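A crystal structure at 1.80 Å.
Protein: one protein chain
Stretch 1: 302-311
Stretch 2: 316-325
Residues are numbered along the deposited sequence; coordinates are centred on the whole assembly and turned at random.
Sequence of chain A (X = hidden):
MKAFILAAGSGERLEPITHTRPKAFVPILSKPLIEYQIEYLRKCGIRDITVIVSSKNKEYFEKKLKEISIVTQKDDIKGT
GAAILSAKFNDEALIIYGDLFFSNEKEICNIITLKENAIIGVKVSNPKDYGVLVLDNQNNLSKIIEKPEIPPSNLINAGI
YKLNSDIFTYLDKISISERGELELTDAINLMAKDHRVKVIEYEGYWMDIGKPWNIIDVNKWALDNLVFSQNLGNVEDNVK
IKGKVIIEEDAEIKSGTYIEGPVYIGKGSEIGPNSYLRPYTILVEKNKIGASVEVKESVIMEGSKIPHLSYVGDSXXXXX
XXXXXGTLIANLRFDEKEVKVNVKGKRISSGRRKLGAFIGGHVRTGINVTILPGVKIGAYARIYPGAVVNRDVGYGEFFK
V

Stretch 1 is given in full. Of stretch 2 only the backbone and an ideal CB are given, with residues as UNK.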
# COMPACT_ATOMS: atom_id res chain seq x y z
N GLU A 302 -11.27 6.09 -5.87
CA GLU A 302 -12.06 7.33 -6.00
C GLU A 302 -12.88 7.43 -7.28
O GLU A 302 -12.30 7.38 -8.36
CB GLU A 302 -11.10 8.54 -5.99
CG GLU A 302 -10.23 8.68 -4.74
CD GLU A 302 -8.87 7.98 -4.82
OE1 GLU A 302 -8.67 7.11 -5.67
OE2 GLU A 302 -7.97 8.30 -3.99
N GLY A 303 -14.18 7.70 -7.16
CA GLY A 303 -15.02 7.95 -8.31
C GLY A 303 -15.20 6.78 -9.27
O GLY A 303 -15.71 6.96 -10.36
N SER A 304 -14.79 5.58 -8.89
CA SER A 304 -14.99 4.38 -9.73
C SER A 304 -16.40 3.89 -9.69
O SER A 304 -17.06 4.02 -8.70
CB SER A 304 -14.06 3.29 -9.34
OG SER A 304 -12.77 3.63 -9.83
N LYS A 305 -16.89 3.37 -10.80
CA LYS A 305 -18.30 3.13 -10.95
C LYS A 305 -18.59 1.69 -11.39
O LYS A 305 -18.10 1.26 -12.45
CB LYS A 305 -18.81 4.08 -11.99
CG LYS A 305 -19.09 5.52 -11.44
CD LYS A 305 -19.98 6.33 -12.43
CE LYS A 305 -19.17 7.32 -13.30
NZ LYS A 305 -19.92 7.91 -14.52
N ILE A 306 -19.38 0.96 -10.62
CA ILE A 306 -19.77 -0.43 -10.99
C ILE A 306 -21.28 -0.44 -11.04
O ILE A 306 -21.89 -0.82 -10.07
CB ILE A 306 -19.40 -1.53 -9.92
CG1 ILE A 306 -18.02 -1.45 -9.32
CG2 ILE A 306 -19.53 -2.91 -10.51
CD1 ILE A 306 -16.90 -1.19 -10.34
N PRO A 307 -21.90 0.02 -12.15
CA PRO A 307 -23.33 0.33 -11.97
C PRO A 307 -24.35 -0.77 -12.26
O PRO A 307 -25.47 -0.61 -11.75
CB PRO A 307 -23.54 1.48 -12.91
CG PRO A 307 -22.60 1.02 -14.12
CD PRO A 307 -21.40 0.51 -13.44
N HIS A 308 -24.01 -1.86 -12.98
CA HIS A 308 -25.03 -2.88 -13.29
C HIS A 308 -24.57 -4.29 -13.39
O HIS A 308 -23.64 -4.48 -14.06
CB HIS A 308 -25.53 -2.69 -14.75
CG HIS A 308 -25.77 -1.28 -15.18
ND1 HIS A 308 -26.92 -0.52 -14.88
CD2 HIS A 308 -25.04 -0.52 -16.01
CE1 HIS A 308 -26.78 0.67 -15.41
NE2 HIS A 308 -25.72 0.63 -16.23
N LEU A 309 -25.22 -5.26 -12.73
CA LEU A 309 -25.06 -6.67 -13.10
C LEU A 309 -23.67 -7.22 -13.04
O LEU A 309 -23.32 -8.12 -13.81
CB LEU A 309 -25.74 -6.94 -14.42
CG LEU A 309 -27.28 -6.69 -14.36
CD1 LEU A 309 -27.94 -6.37 -15.80
CD2 LEU A 309 -27.94 -7.90 -13.99
N SER A 310 -23.03 -6.89 -11.92
CA SER A 310 -21.63 -7.12 -11.67
C SER A 310 -21.32 -7.75 -10.31
O SER A 310 -22.03 -7.52 -9.26
CB SER A 310 -20.89 -5.80 -11.94
OG SER A 310 -20.57 -5.73 -13.35
N TYR A 311 -20.31 -8.62 -10.29
CA TYR A 311 -19.79 -9.15 -9.07
C TYR A 311 -18.32 -8.72 -9.00
O TYR A 311 -17.57 -9.01 -9.92
CB TYR A 311 -19.87 -10.73 -9.12
CG TYR A 311 -19.25 -11.33 -7.87
CD1 TYR A 311 -19.67 -10.97 -6.64
CD2 TYR A 311 -18.13 -12.09 -7.97
CE1 TYR A 311 -19.01 -11.43 -5.50
CE2 TYR A 311 -17.52 -12.59 -6.91
CZ TYR A 311 -17.94 -12.29 -5.67
OH TYR A 311 -17.26 -12.80 -4.58
N UNK A 316 -8.81 -5.27 -6.33
CA UNK A 316 -8.43 -3.86 -6.09
C UNK A 316 -8.70 -3.08 -7.34
O UNK A 316 -8.11 -3.37 -8.39
CB UNK A 316 -6.96 -3.72 -5.68
N UNK A 317 -9.57 -2.09 -7.26
CA UNK A 317 -9.91 -1.36 -8.49
C UNK A 317 -9.56 0.11 -8.33
O UNK A 317 -9.96 0.75 -7.38
CB UNK A 317 -11.39 -1.52 -8.83
N UNK A 318 -8.80 0.66 -9.27
CA UNK A 318 -8.19 1.93 -9.02
C UNK A 318 -9.16 3.06 -9.30
O UNK A 318 -10.40 2.83 -9.18
CB UNK A 318 -6.92 2.09 -9.86
N UNK A 319 -8.70 4.27 -9.60
CA UNK A 319 -9.61 5.42 -9.69
C UNK A 319 -10.21 5.61 -11.04
O UNK A 319 -9.62 5.26 -12.03
CB UNK A 319 -8.88 6.71 -9.30
N UNK A 320 -11.39 6.18 -11.07
CA UNK A 320 -12.16 6.48 -12.28
C UNK A 320 -12.30 5.30 -13.25
O UNK A 320 -12.14 5.46 -14.45
CB UNK A 320 -11.50 7.65 -13.01
N UNK A 321 -12.60 4.11 -12.72
CA UNK A 321 -12.84 2.93 -13.52
C UNK A 321 -14.32 2.87 -13.76
O UNK A 321 -15.09 3.35 -12.91
CB UNK A 321 -12.32 1.66 -12.85
N UNK A 322 -14.75 2.41 -14.93
CA UNK A 322 -16.18 2.16 -15.14
C UNK A 322 -16.37 0.75 -15.56
O UNK A 322 -15.76 0.39 -16.47
CB UNK A 322 -16.78 3.11 -16.18
N UNK A 323 -17.28 0.01 -14.93
CA UNK A 323 -17.61 -1.32 -15.41
C UNK A 323 -18.72 -1.27 -16.34
O UNK A 323 -19.81 -0.87 -15.95
CB UNK A 323 -17.95 -2.27 -14.26
N UNK A 324 -18.52 -1.76 -17.54
CA UNK A 324 -19.78 -2.10 -18.27
C UNK A 324 -20.66 -3.16 -17.65
O UNK A 324 -20.17 -4.17 -17.03
CB UNK A 324 -19.43 -2.57 -19.68
N UNK A 325 -21.97 -3.02 -17.87
CA UNK A 325 -23.01 -4.02 -17.50
C UNK A 325 -22.51 -5.34 -17.78
O UNK A 325 -21.86 -5.60 -18.86
CB UNK A 325 -24.33 -3.81 -18.24

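Position 316 is extended and out of reach of stretch 1; many residues would suit. It is Val316.

At 317 the CB points toward stretch 1, and the ideal CB is 5.4 Å from Ser304 OG. Ile306 offers an apolar surface beyond. A medium or large aliphatic side chain would suit. It is Ile317, whose CD1 lies 4.2 Å from Ile306 CD1.

At 318 the CB points away, so stretch 1 sets no preference. The carbonyl O of 318 accepts a 2.6 Å hydrogen bond from Ser304 OG. The residue is Ala318.

At 319 the CB points sideways, 3.6 Å from Glu302 O. The carboxylate of Glu302 is also close, so a side chain that turns outward is plausible, and many would do. It is Glu319. Its end leads away from stretch 1.

Position 320 has phi/psi 50/45, a left-handed conformation that favours Gly, Asn or Asp. Its N donates to Glu302 O at 3.1 Å, and its CB points away. It is Asp320. With chi1 m the end comes nearer, and OD1 lies 3.8 Å from Gly303 O. A CB on Gly303 would clash with this OD1.

At 321 the N donates to Ser304 OG at 2.9 Å, while the O accepts from Lys305 N at 2.8 Å. The ideal CB is 3.6 Å from Ser304 OG, and the extended backbone suits a beta-branched residue. It is Val321, with chi1 t.

Position 322 is paired with Lys305 in a single beta bridge. The CB points sideways, beside the long Lys305 side chain; a polar or acidic residue would suit. It is Asn322. Its OD1 reaches 3.4 Å from Lys305 CE and accepts from water 1 at 3.0 Å. That water also donates a weak bond to Gly303 O at 3.4 Å.

At 323 the CB points toward stretch 1, 4.1 Å from Ile306 CG2, and a large apolar residue fits. The backbone N donates to Lys305 O at 2.9 Å. It is Phe323. Ile306 CD1 sits over one ring face in a CH-pi contact, 3.9 Å from Phe323 CG. Ser310 OG lies at the ring edge, 4.2 Å from Phe323 CD2.

At 324 the CB direction is away and phi/psi -62/149 does not demand glycine. It is Gly324.

At 325 the ideal CB is 3.9 Å from His308 CB, so a small residue fits readily. It is Ala325, whose CA contacts His308 O at 3.5 Å.

Stretch 2 316-325: VIAEDVNFGA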
# COMPACT_ATOMS: atom_id res chain seq x y z
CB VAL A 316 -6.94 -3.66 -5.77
CG1 VAL A 316 -6.67 -2.14 -5.62
CG2 VAL A 316 -6.56 -4.35 -4.44
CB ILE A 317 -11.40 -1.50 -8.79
CG1 ILE A 317 -11.77 -2.92 -9.16
CG2 ILE A 317 -11.88 -0.61 -9.92
CD1 ILE A 317 -13.34 -2.97 -9.16
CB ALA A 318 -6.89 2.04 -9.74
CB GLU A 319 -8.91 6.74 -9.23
CG GLU A 319 -7.78 7.35 -10.21
CD GLU A 319 -6.48 6.59 -10.21
OE1 GLU A 319 -6.35 5.66 -9.43
OE2 GLU A 319 -5.56 6.91 -11.00
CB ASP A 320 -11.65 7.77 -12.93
CG ASP A 320 -11.70 8.98 -11.95
OD1 ASP A 320 -12.76 9.17 -11.27
OD2 ASP A 320 -10.70 9.77 -11.86
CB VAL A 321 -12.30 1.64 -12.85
CG1 VAL A 321 -12.56 0.29 -13.80
CG2 VAL A 321 -10.75 1.77 -12.71
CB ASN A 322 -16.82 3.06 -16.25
CG ASN A 322 -16.68 4.58 -15.91
OD1 ASN A 322 -17.34 5.11 -15.03
ND2 ASN A 322 -15.74 5.25 -16.58
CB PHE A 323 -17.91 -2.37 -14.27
CG PHE A 323 -16.65 -3.03 -13.80
CD1 PHE A 323 -15.44 -2.48 -14.20
CD2 PHE A 323 -16.63 -4.17 -13.03
CE1 PHE A 323 -14.21 -3.10 -13.81
CE2 PHE A 323 -15.45 -4.76 -12.62
CZ PHE A 323 -14.24 -4.19 -13.00
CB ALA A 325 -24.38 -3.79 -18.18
O HOH W 1 -15.78 7.37 -13.72
O HOH W 2 -21.62 -2.50 -13.90
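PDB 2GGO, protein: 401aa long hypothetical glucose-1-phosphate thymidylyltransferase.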